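Local coordinates for oxidized polyvinyl alcohol hydrolase (Pseudomonas sp. VM15C, PDB 3WWC), which hydrolyses beta-diketones such as 4,6-nonanedione and cleaves oxidized polyvinyl alcohol in the second step of polyvinyl alcohol degradation, at residues His43-Ala49 and Glu146-Phe152; Pro67-Ser71 and Trp126-Phe130; Trp194-Ile200 and Pro246-Val252; Ser201-Val206 and Tyr275-Ala281. The protein carries 1 engineered substitution. All blocks are in the same frame, centred on the assembly; numbering follows the deposited sequence.

In the fold
Following the chain from its N terminus, the hairpin of strands 36-43 and 46-53 comes first, and contact 1 sets its turn against the start of helix 148-160. Within the long loop this closes lies contact 2, where the end of strand 62-68 meets residues 126-130; the two touch through Asp149 and Phe130. Contact 3 closes the stretch between strands 196-200 and 247-253, in the mixed sheet that contacts 1 and 2 also reach. Contact 4 closes the one from residue 206 to 275 and crosses contact 3; Val252 O meets Ser201 N in a probable hydrogen bond. Contacts 2 and 4 share the butanoic acid of chain C.

Contact 1. Residues His43-Ala49 and Glu146-Phe152; sequences HKGMKRA and EGPDSSF
This is a mixed polar and aromatic contact between a beta-hairpin and the first turn of a helix, at the edge of the central sheet: the turn joining strands 36-43 and 46-53 lies against the N-terminal end of helix 148-160. His43 to Met46 form a type I' turn, with His43 and Met46 paired by backbone hydrogen bonds; Lys44 (phi/psi 47/43) and Gly45 (79/0) fill its corners. Strand 46-49 and helix 148-152 cross at -57°, their axes 11.3 Å apart at the closest. Gly147 is the N-cap residue. Ser151 OG, with chi1 p, receives Lys44 NZ at 2.7 Å and shares a hydrogen bond of 2.7 Å with His43 NE2. His43, chi1 t, offers a ring face to Phe152 CA, 3.6 Å from its centroid. Beyond an m chi1 Lys44 is extended, with Lys44 CD 4.0 Å from Pro148 CB. A water joins Lys44 NZ to Glu146 OE2. Arg48 folds back through three m rotamers: NH1 and NH2 reach Asp149 OD1 at 2.9 and 2.8 Å, while Arg48 CB sits 3.8 Å from the centroid of the Phe152 ring (chi1 t), over its face. Asp149 OD2 turns to Phe130 N. Hairpin and helix are thus joined by a buried salt bridge at one end and a serine hydroxyl shared by histidine and lysine at the other.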
# COMPACT_ATOMS: atom_id res chain seq x y z
N HIS A 43 13.72 14.33 -6.27
CA HIS A 43 13.91 12.91 -6.44
C HIS A 43 13.72 12.50 -7.90
O HIS A 43 12.66 12.71 -8.47
CB HIS A 43 12.91 12.10 -5.56
CG HIS A 43 13.21 10.63 -5.53
ND1 HIS A 43 14.28 10.11 -4.84
CD2 HIS A 43 12.67 9.60 -6.22
CE1 HIS A 43 14.38 8.82 -5.10
NE2 HIS A 43 13.41 8.48 -5.93
N LYS A 44 14.73 11.88 -8.49
CA LYS A 44 14.66 11.42 -9.89
C LYS A 44 14.10 12.44 -10.90
O LYS A 44 13.28 12.11 -11.74
CB LYS A 44 13.85 10.11 -9.98
CG LYS A 44 14.64 8.90 -9.38
CD LYS A 44 13.82 7.59 -9.46
CE LYS A 44 14.63 6.41 -8.95
NZ LYS A 44 13.82 5.14 -8.97
N GLY A 45 14.55 13.69 -10.77
CA GLY A 45 14.09 14.73 -11.68
C GLY A 45 12.73 15.33 -11.38
O GLY A 45 12.24 16.18 -12.13
N MET A 46 12.07 14.85 -10.33
CA MET A 46 10.76 15.39 -9.95
C MET A 46 10.91 16.17 -8.65
O MET A 46 11.92 16.03 -7.96
CB MET A 46 9.77 14.24 -9.70
CG MET A 46 9.52 13.39 -10.96
SD MET A 46 8.32 12.00 -10.61
CE MET A 46 7.00 12.74 -10.74
N LYS A 47 9.93 17.01 -8.35
CA LYS A 47 9.88 17.75 -7.10
C LYS A 47 8.66 17.19 -6.43
O LYS A 47 7.55 17.29 -6.97
CB LYS A 47 9.63 19.20 -7.34
CG LYS A 47 10.63 19.65 -8.33
CD LYS A 47 11.76 20.23 -7.67
CE LYS A 47 11.72 21.67 -8.13
NZ LYS A 47 12.99 22.40 -7.89
N ARG A 48 8.88 16.62 -5.26
CA ARG A 48 7.83 15.97 -4.51
C ARG A 48 7.48 16.64 -3.19
O ARG A 48 8.23 17.46 -2.66
CB ARG A 48 8.26 14.51 -4.23
CG ARG A 48 8.68 13.75 -5.43
CD ARG A 48 7.55 13.56 -6.46
NE ARG A 48 6.34 12.94 -5.91
CZ ARG A 48 6.08 11.64 -6.02
NH1 ARG A 48 6.93 10.81 -6.67
NH2 ARG A 48 4.98 11.17 -5.46
N ALA A 49 6.33 16.26 -2.62
CA ALA A 49 5.92 16.82 -1.36
C ALA A 49 5.42 15.72 -0.45
O ALA A 49 5.00 14.64 -0.92
CB ALA A 49 4.78 17.86 -1.55
N GLU A 146 11.58 -0.53 -9.84
CA GLU A 146 10.55 -0.19 -8.84
C GLU A 146 9.76 1.02 -9.21
O GLU A 146 8.59 1.14 -8.83
CB GLU A 146 11.21 0.02 -7.47
CG GLU A 146 12.11 1.25 -7.42
CD GLU A 146 12.84 1.39 -6.08
OE1 GLU A 146 12.23 1.09 -5.04
OE2 GLU A 146 14.03 1.80 -6.06
N GLY A 147 10.35 1.93 -9.97
CA GLY A 147 9.62 3.16 -10.30
C GLY A 147 9.91 4.30 -9.34
O GLY A 147 10.37 4.07 -8.23
N PRO A 148 9.55 5.53 -9.71
CA PRO A 148 9.86 6.68 -8.86
C PRO A 148 9.09 6.91 -7.59
O PRO A 148 9.55 7.67 -6.77
CB PRO A 148 9.80 7.88 -9.83
CG PRO A 148 8.98 7.40 -10.99
CD PRO A 148 9.01 5.89 -11.03
N ASP A 149 7.94 6.26 -7.39
CA ASP A 149 7.29 6.44 -6.12
C ASP A 149 7.95 5.54 -5.08
O ASP A 149 8.22 6.00 -3.96
CB ASP A 149 5.78 6.10 -6.22
CG ASP A 149 4.94 7.33 -6.50
OD1 ASP A 149 5.37 8.45 -6.17
OD2 ASP A 149 3.82 7.19 -7.03
N SER A 150 8.18 4.26 -5.42
CA SER A 150 8.82 3.36 -4.47
C SER A 150 10.14 3.94 -3.98
O SER A 150 10.44 3.90 -2.77
CB SER A 150 8.98 1.97 -5.12
OG SER A 150 9.64 1.05 -4.25
N SER A 151 10.96 4.45 -4.91
CA SER A 151 12.25 5.03 -4.47
C SER A 151 12.09 6.35 -3.72
O SER A 151 12.84 6.62 -2.77
CB SER A 151 13.20 5.19 -5.66
OG SER A 151 12.63 6.00 -6.68
N PHE A 152 11.11 7.15 -4.09
CA PHE A 152 10.90 8.41 -3.39
C PHE A 152 10.54 8.13 -1.96
O PHE A 152 11.04 8.79 -1.07
CB PHE A 152 9.72 9.15 -4.07
CG PHE A 152 9.06 10.19 -3.22
CD1 PHE A 152 9.78 11.14 -2.49
CD2 PHE A 152 7.66 10.23 -3.17
CE1 PHE A 152 9.12 12.11 -1.73
CE2 PHE A 152 7.00 11.22 -2.40
CZ PHE A 152 7.74 12.16 -1.67
O HOH W 1 15.38 2.95 -7.97
O HOH W 2 9.61 10.82 -7.56

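Contact 2. Residues Pro67-Ser71 and Trp126-Phe130; sequences PMTGS and WNPWF. With BUA (butanoic acid), chain C; BUA (butanoic acid), chain D.
Two tryptophans three residues apart each turn an indole NH onto the same short segment. Strand 62-68 ends at Met68, and the chain runs on as a loop to Ser71, whose CA lies 5.6 Å from that of Pro128. Trp129 (chi1 m, chi2 101°) donates from NE1 to Thr69 O at 2.8 Å. Met68, chi1 m, covers its six-membered ring: SD lies 4.3 Å from the ring centroid and 3° off the normal, a Met-aromatic contact. Pro128 fills the space between, its CG 3.4 Å from Ser71 OG. Gly70 lies about 4 Å from the side chain of Ala177, the engineered residue at a position that probably belongs to the charge relay system. Trp126 (chi1 t, chi2 -118°) donates from NE1 to Ser71 OG at 2.9 Å, and its indole has both butanoic acids over one face. Ser71 OG (chi1 m) donates to O1 of the chain C butanoic acid at 2.7 Å, so the hydroxyl accepts from Trp126 while donating to the ligand's carboxyl group.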
# COMPACT_ATOMS: atom_id res chain seq x y z
N PRO A 67 1.02 6.56 5.19
CA PRO A 67 -0.29 6.30 4.60
C PRO A 67 -0.42 6.94 3.23
O PRO A 67 0.05 8.07 2.98
CB PRO A 67 -1.24 6.96 5.61
CG PRO A 67 -0.44 8.17 6.08
CD PRO A 67 0.94 7.62 6.23
N MET A 68 -1.09 6.20 2.34
CA MET A 68 -1.31 6.70 0.98
C MET A 68 -2.76 6.72 0.62
O MET A 68 -3.48 5.73 0.83
CB MET A 68 -0.57 5.81 -0.01
CG MET A 68 0.92 5.95 0.19
SD MET A 68 1.89 4.81 -0.85
CE MET A 68 1.60 3.31 -0.06
N THR A 69 -3.21 7.83 0.03
CA THR A 69 -4.57 7.92 -0.46
C THR A 69 -4.72 7.13 -1.75
O THR A 69 -3.76 6.51 -2.26
CB THR A 69 -4.90 9.42 -0.67
OG1 THR A 69 -6.32 9.52 -0.87
CG2 THR A 69 -4.14 10.00 -1.89
N GLY A 70 -5.94 7.16 -2.28
CA GLY A 70 -6.24 6.44 -3.52
C GLY A 70 -6.35 7.35 -4.73
O GLY A 70 -5.53 8.24 -4.96
N SER A 71 -7.38 7.08 -5.53
CA SER A 71 -7.57 7.83 -6.78
C SER A 71 -8.33 9.11 -6.68
O SER A 71 -8.02 10.05 -7.40
CB SER A 71 -8.30 6.93 -7.79
OG SER A 71 -7.49 5.80 -8.12
N TRP A 126 -1.88 3.19 -13.91
CA TRP A 126 -2.85 4.08 -13.27
C TRP A 126 -2.13 5.31 -12.72
O TRP A 126 -1.09 5.21 -12.11
CB TRP A 126 -3.53 3.24 -12.17
CG TRP A 126 -4.86 3.78 -11.78
CD1 TRP A 126 -5.22 4.24 -10.56
CD2 TRP A 126 -5.98 3.99 -12.65
NE1 TRP A 126 -6.51 4.74 -10.61
CE2 TRP A 126 -6.99 4.59 -11.88
CE3 TRP A 126 -6.22 3.71 -14.00
CZ2 TRP A 126 -8.23 4.94 -12.42
CZ3 TRP A 126 -7.47 4.06 -14.54
CH2 TRP A 126 -8.45 4.66 -13.74
N ASN A 127 -2.69 6.47 -12.96
CA ASN A 127 -1.99 7.73 -12.64
C ASN A 127 -1.76 8.18 -11.18
O ASN A 127 -0.84 8.94 -10.95
CB ASN A 127 -2.69 8.88 -13.38
CG ASN A 127 -1.75 9.99 -13.78
OD1 ASN A 127 -0.61 9.76 -14.15
ND2 ASN A 127 -2.25 11.22 -13.72
N PRO A 128 -2.58 7.75 -10.19
CA PRO A 128 -2.33 8.23 -8.83
C PRO A 128 -0.94 7.96 -8.26
O PRO A 128 -0.34 8.82 -7.59
CB PRO A 128 -3.40 7.53 -7.99
CG PRO A 128 -4.62 7.44 -8.98
CD PRO A 128 -3.87 7.04 -10.31
N TRP A 129 -0.44 6.74 -8.51
CA TRP A 129 0.88 6.34 -8.01
C TRP A 129 1.52 5.51 -9.11
O TRP A 129 0.85 4.95 -9.95
CB TRP A 129 0.78 5.44 -6.76
CG TRP A 129 -0.01 6.04 -5.58
CD1 TRP A 129 -1.31 5.75 -5.21
CD2 TRP A 129 0.47 7.01 -4.64
NE1 TRP A 129 -1.67 6.49 -4.11
CE2 TRP A 129 -0.60 7.27 -3.73
CE3 TRP A 129 1.68 7.70 -4.47
CZ2 TRP A 129 -0.48 8.19 -2.67
CZ3 TRP A 129 1.82 8.60 -3.44
CH2 TRP A 129 0.74 8.85 -2.53
N PHE A 130 2.85 5.39 -9.05
CA PHE A 130 3.56 4.54 -10.02
C PHE A 130 3.52 3.15 -9.37
O PHE A 130 4.48 2.67 -8.76
CB PHE A 130 5.00 5.09 -10.16
CG PHE A 130 5.05 6.55 -10.67
CD1 PHE A 130 4.54 6.85 -11.93
CD2 PHE A 130 5.55 7.59 -9.88
CE1 PHE A 130 4.54 8.19 -12.37
CE2 PHE A 130 5.55 8.89 -10.31
CZ PHE A 130 5.03 9.21 -11.57
C1 BUA C . -7.60 0.67 -10.74
C2 BUA C . -8.21 0.84 -9.35
C3 BUA C . -7.51 2.00 -8.63
C4 BUA C . -8.16 2.28 -7.28
O1 BUA C . -8.12 3.46 -6.87
O2 BUA C . -8.60 1.29 -6.65
C1 BUA D . -7.37 -0.14 -10.94
C2 BUA D . -6.94 -0.15 -12.41
C3 BUA D . -8.17 0.05 -13.30
C4 BUA D . -7.72 0.11 -14.76
O1 BUA D . -6.59 -0.33 -15.04
O2 BUA D . -8.53 0.60 -15.58

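Contact 3. Residues Trp194-Ile200 and Pro246-Val252; sequences WAGGLPI and PLIVMTV
Pro246 leads into the second strand, and Lys326 NZ bonds both Pro246 O and Trp194 O. At Leu247, chi1 m, CD2 comes within 3.2 Å of Trp194 O, and CA makes a CA-H...O contact of 3.2 Å with Ala195 O. Ile248 pairs with Gly196 (CA-CA 4.5 Å): its N donates to Ala195 O at 3.1 Å and its O, whose place is less certain, accepts from Gly197 N at 3.0 Å. Val249 pairs with Gly197, and its CG1 packs 3.9 Å from Pro199 CD. Met250 N donates to Gly197 O at 3.0 Å. Met250 O meets Leu198 CA in a CA-H...O contact of 3.4 Å, and Pro199 N, also 3.4 Å from Met250 O, has no hydrogen to give, so one backbone bond is missing. Leu198, chi1 t and chi2 p, places CD1 3.8 Å from Met250 CB and 3.9 Å from Val252 CG2. Thr251 points away; its OG1 bonds His294. Val252 N closes the series on Pro199 O at 3.2 Å, while Val252 CB rests 3.9 Å from Ile200 CG2. The strands run parallel, 8° between directions and 4.7 Å between axes at the closest, adjacent in the parallel centre of the mixed sheet, with helices 178-189 and 310-322 packed on its residues, as in the alpha/beta-hydrolase fold.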
# COMPACT_ATOMS: atom_id res chain seq x y z
N TRP A 194 11.26 -1.56 4.22
CA TRP A 194 10.05 -1.54 5.04
C TRP A 194 9.98 -2.74 5.95
O TRP A 194 10.46 -3.82 5.59
CB TRP A 194 8.81 -1.63 4.12
CG TRP A 194 8.82 -0.51 3.10
CD1 TRP A 194 9.09 -0.60 1.78
CD2 TRP A 194 8.59 0.89 3.38
NE1 TRP A 194 9.07 0.68 1.18
CE2 TRP A 194 8.78 1.60 2.16
CE3 TRP A 194 8.26 1.60 4.55
CZ2 TRP A 194 8.63 3.00 2.08
CZ3 TRP A 194 8.12 2.99 4.49
CH2 TRP A 194 8.30 3.68 3.24
N ALA A 195 9.39 -2.55 7.12
CA ALA A 195 9.15 -3.68 8.02
C ALA A 195 7.87 -4.37 7.67
O ALA A 195 7.63 -5.50 8.11
CB ALA A 195 9.08 -3.19 9.50
N GLY A 196 7.00 -3.71 6.92
CA GLY A 196 5.72 -4.35 6.60
C GLY A 196 4.77 -3.29 6.03
O GLY A 196 5.14 -2.15 5.80
N GLY A 197 3.52 -3.67 5.82
CA GLY A 197 2.59 -2.74 5.24
C GLY A 197 1.17 -3.20 5.37
O GLY A 197 0.85 -4.34 5.79
N LEU A 198 0.30 -2.28 5.00
CA LEU A 198 -1.15 -2.47 5.09
C LEU A 198 -1.84 -2.15 3.75
O LEU A 198 -2.38 -1.02 3.56
CB LEU A 198 -1.68 -1.56 6.22
CG LEU A 198 -3.19 -1.56 6.50
CD1 LEU A 198 -3.64 -2.93 6.96
CD2 LEU A 198 -3.50 -0.53 7.61
N PRO A 199 -1.79 -3.09 2.79
CA PRO A 199 -2.45 -2.85 1.48
C PRO A 199 -3.95 -3.12 1.61
O PRO A 199 -4.36 -4.27 1.75
CB PRO A 199 -1.74 -3.84 0.54
CG PRO A 199 -1.27 -4.99 1.51
CD PRO A 199 -0.90 -4.29 2.78
N ILE A 200 -4.75 -2.06 1.63
CA ILE A 200 -6.20 -2.15 1.77
C ILE A 200 -6.82 -2.03 0.39
O ILE A 200 -6.69 -1.00 -0.28
CB ILE A 200 -6.73 -1.02 2.66
CG1 ILE A 200 -6.01 -1.00 4.02
CG2 ILE A 200 -8.24 -1.22 2.85
CD1 ILE A 200 -6.50 0.17 4.95
N PRO A 246 12.34 -9.79 5.45
CA PRO A 246 11.40 -10.00 6.55
C PRO A 246 10.34 -8.91 6.66
O PRO A 246 10.68 -7.73 6.77
CB PRO A 246 12.29 -10.02 7.77
CG PRO A 246 13.61 -10.26 7.26
CD PRO A 246 13.71 -9.61 5.95
N LEU A 247 9.07 -9.32 6.67
CA LEU A 247 7.95 -8.39 6.71
C LEU A 247 6.79 -8.93 7.49
O LEU A 247 6.69 -10.13 7.74
CB LEU A 247 7.37 -8.20 5.28
CG LEU A 247 8.29 -7.63 4.20
CD1 LEU A 247 7.58 -7.81 2.82
CD2 LEU A 247 8.61 -6.15 4.45
N ILE A 248 5.89 -8.01 7.85
CA ILE A 248 4.57 -8.39 8.28
C ILE A 248 3.63 -7.62 7.32
O ILE A 248 3.78 -6.41 7.13
CB ILE A 248 4.24 -8.12 9.75
CG1 ILE A 248 2.75 -8.40 9.97
CG2 ILE A 248 4.64 -6.68 10.18
CD1 ILE A 248 2.38 -8.53 11.47
N VAL A 249 2.73 -8.34 6.67
CA VAL A 249 1.82 -7.71 5.71
C VAL A 249 0.41 -8.03 6.11
O VAL A 249 0.06 -9.20 6.34
CB VAL A 249 2.07 -8.22 4.29
CG1 VAL A 249 1.13 -7.53 3.29
CG2 VAL A 249 3.56 -7.98 3.90
N MET A 250 -0.41 -7.00 6.18
CA MET A 250 -1.84 -7.16 6.53
C MET A 250 -2.65 -6.69 5.32
O MET A 250 -2.70 -5.49 5.03
CB MET A 250 -2.19 -6.31 7.75
CG MET A 250 -3.65 -6.57 8.16
SD MET A 250 -4.13 -5.55 9.63
CE MET A 250 -3.27 -6.44 10.90
N THR A 251 -3.26 -7.64 4.62
CA THR A 251 -4.07 -7.33 3.43
C THR A 251 -5.52 -7.27 3.83
O THR A 251 -6.01 -8.18 4.52
CB THR A 251 -3.90 -8.40 2.39
OG1 THR A 251 -2.50 -8.51 2.03
CG2 THR A 251 -4.73 -8.07 1.15
N VAL A 252 -6.24 -6.23 3.42
CA VAL A 252 -7.66 -6.08 3.81
C VAL A 252 -8.57 -6.07 2.58
O VAL A 252 -8.31 -5.34 1.60
CB VAL A 252 -7.86 -4.75 4.54
CG1 VAL A 252 -9.32 -4.61 5.00
CG2 VAL A 252 -6.91 -4.68 5.76

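Contact 4. Residues Ser201-Val206 and Tyr275-Ala281; sequences SGEWYV and YRPSTQA. With BUA (butanoic acid), chain C.
Tyr275, Ser278 and Ala281 of segment 275-281 face the irregular segment 201-206. Tyr275 buries the most surface. With chi1 m and chi2 88°, its ring comes alongside the segment, CD2 3.1 Å from Ser201 O, with Gly202 O and Glu203 N near the ring plane at its edge. Its OH donates to O2 of the chain C butanoic acid at 2.4 Å, a very short hydrogen bond. Tyr275 and Tyr205 line the two butanoic acid sites, so the contact forms part of the pocket wall. One turn on, Ser278 takes chi1 p and donates from OG to Gly202 O at 2.7 Å; its CB lies 3.4 Å from Trp204 N, and the CA atoms of Trp204 and Ser278 are 4.9 Å apart, the closest such approach. Ala281 follows: its CB sits over the five-membered ring of Trp204 (chi1 t, chi2 -107°), 4.0 Å from the centroid, and 4.2 Å from Val206 CG2. The segment is braced from within by Glu203, whose OE2 accepts from Trp204 N at 2.8 Å and from Tyr205 N at 2.9 Å. Ser201 (50/51) and Tyr205 (54/58) both take the left-handed helical conformation. The loop leaves strand 196-200 and runs between helix 275-288 and helix 178-189, on which Trp204 and Tyr205 rest; Val206 reaches helix 216-225, and Thr279 packs against strand 247-253.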
# COMPACT_ATOMS: atom_id res chain seq x y z
N SER A 201 -7.46 -3.12 -0.03
CA SER A 201 -8.14 -3.15 -1.34
C SER A 201 -7.27 -2.66 -2.46
O SER A 201 -7.66 -1.78 -3.24
CB SER A 201 -9.39 -2.34 -1.24
OG SER A 201 -10.22 -2.86 -0.24
N GLY A 202 -6.08 -3.23 -2.50
CA GLY A 202 -5.13 -2.90 -3.57
C GLY A 202 -5.21 -3.93 -4.69
O GLY A 202 -5.64 -5.08 -4.50
N GLU A 203 -4.77 -3.50 -5.86
CA GLU A 203 -4.72 -4.43 -6.99
C GLU A 203 -3.41 -5.23 -6.97
O GLU A 203 -2.42 -4.88 -6.27
CB GLU A 203 -4.79 -3.67 -8.35
CG GLU A 203 -6.16 -3.74 -9.08
CD GLU A 203 -6.43 -5.10 -9.69
OE1 GLU A 203 -7.41 -5.17 -10.45
OE2 GLU A 203 -5.70 -6.10 -9.45
N TRP A 204 -3.44 -6.31 -7.75
CA TRP A 204 -2.27 -7.17 -8.01
C TRP A 204 -2.01 -7.14 -9.54
O TRP A 204 -0.89 -7.41 -9.98
CB TRP A 204 -2.56 -8.63 -7.60
CG TRP A 204 -1.30 -9.44 -7.36
CD1 TRP A 204 -0.79 -10.44 -8.17
CD2 TRP A 204 -0.41 -9.33 -6.24
NE1 TRP A 204 0.36 -10.96 -7.61
CE2 TRP A 204 0.62 -10.30 -6.42
CE3 TRP A 204 -0.39 -8.51 -5.09
CZ2 TRP A 204 1.66 -10.47 -5.48
CZ3 TRP A 204 0.65 -8.68 -4.16
CH2 TRP A 204 1.66 -9.65 -4.35
N TYR A 205 -3.04 -6.84 -10.33
CA TYR A 205 -2.98 -6.83 -11.82
C TYR A 205 -2.47 -8.18 -12.29
O TYR A 205 -1.46 -8.32 -13.01
CB TYR A 205 -2.07 -5.74 -12.34
CG TYR A 205 -2.45 -4.35 -11.91
CD1 TYR A 205 -3.71 -3.81 -12.20
CD2 TYR A 205 -1.49 -3.53 -11.31
CE1 TYR A 205 -3.99 -2.47 -11.93
CE2 TYR A 205 -1.76 -2.19 -11.05
CZ TYR A 205 -2.99 -1.67 -11.36
OH TYR A 205 -3.25 -0.31 -11.19
N VAL A 206 -3.20 -9.22 -11.89
CA VAL A 206 -2.81 -10.59 -12.20
C VAL A 206 -2.50 -10.82 -13.68
O VAL A 206 -3.25 -10.35 -14.58
CB VAL A 206 -3.93 -11.53 -11.75
CG1 VAL A 206 -3.70 -12.99 -12.30
CG2 VAL A 206 -3.91 -11.60 -10.24
N TYR A 275 -11.62 -6.40 -6.09
CA TYR A 275 -10.49 -6.64 -5.17
C TYR A 275 -10.50 -7.98 -4.46
O TYR A 275 -9.60 -8.30 -3.68
CB TYR A 275 -10.37 -5.43 -4.22
CG TYR A 275 -10.13 -4.17 -5.02
CD1 TYR A 275 -11.22 -3.42 -5.49
CD2 TYR A 275 -8.84 -3.76 -5.35
CE1 TYR A 275 -11.02 -2.29 -6.28
CE2 TYR A 275 -8.64 -2.65 -6.15
CZ TYR A 275 -9.72 -1.93 -6.60
OH TYR A 275 -9.54 -0.83 -7.39
N ARG A 276 -11.47 -8.82 -4.77
CA ARG A 276 -11.44 -10.17 -4.20
C ARG A 276 -10.21 -10.94 -4.80
O ARG A 276 -9.39 -11.47 -4.06
CB ARG A 276 -12.79 -10.87 -4.53
CG ARG A 276 -12.81 -12.35 -4.05
CD ARG A 276 -13.95 -13.15 -4.77
NE ARG A 276 -15.22 -12.48 -4.60
CZ ARG A 276 -16.07 -12.72 -3.61
NH1 ARG A 276 -15.81 -13.66 -2.71
NH2 ARG A 276 -17.14 -11.97 -3.47
N PRO A 277 -10.08 -11.01 -6.15
CA PRO A 277 -8.90 -11.73 -6.63
C PRO A 277 -7.55 -11.11 -6.26
O PRO A 277 -6.57 -11.84 -6.09
CB PRO A 277 -9.11 -11.80 -8.15
CG PRO A 277 -9.99 -10.66 -8.46
CD PRO A 277 -10.96 -10.63 -7.26
N SER A 278 -7.49 -9.79 -6.18
CA SER A 278 -6.22 -9.15 -5.88
C SER A 278 -5.81 -9.28 -4.43
O SER A 278 -4.62 -9.45 -4.16
CB SER A 278 -6.22 -7.70 -6.33
OG SER A 278 -7.23 -6.99 -5.67
N THR A 279 -6.76 -9.20 -3.48
CA THR A 279 -6.38 -9.43 -2.10
C THR A 279 -6.04 -10.93 -1.93
O THR A 279 -5.13 -11.30 -1.21
CB THR A 279 -7.48 -8.98 -1.13
OG1 THR A 279 -8.72 -9.69 -1.41
CG2 THR A 279 -7.67 -7.46 -1.20
N GLN A 280 -6.76 -11.82 -2.59
CA GLN A 280 -6.44 -13.24 -2.50
C GLN A 280 -5.04 -13.46 -3.04
O GLN A 280 -4.23 -14.12 -2.40
CB GLN A 280 -7.41 -14.09 -3.35
CG GLN A 280 -7.13 -15.57 -3.25
CD GLN A 280 -7.58 -16.13 -1.90
OE1 GLN A 280 -8.77 -16.08 -1.57
NE2 GLN A 280 -6.63 -16.66 -1.12
N ALA A 281 -4.76 -12.94 -4.24
CA ALA A 281 -3.45 -13.15 -4.82
C ALA A 281 -2.33 -12.64 -3.96
O ALA A 281 -1.27 -13.28 -3.79
CB ALA A 281 -3.39 -12.49 -6.22
C1 BUA C . -7.60 0.67 -10.74
C2 BUA C . -8.21 0.84 -9.35
C3 BUA C . -7.51 2.00 -8.63
C4 BUA C . -8.16 2.28 -7.28
O1 BUA C . -8.12 3.46 -6.87
O2 BUA C . -8.60 1.29 -6.65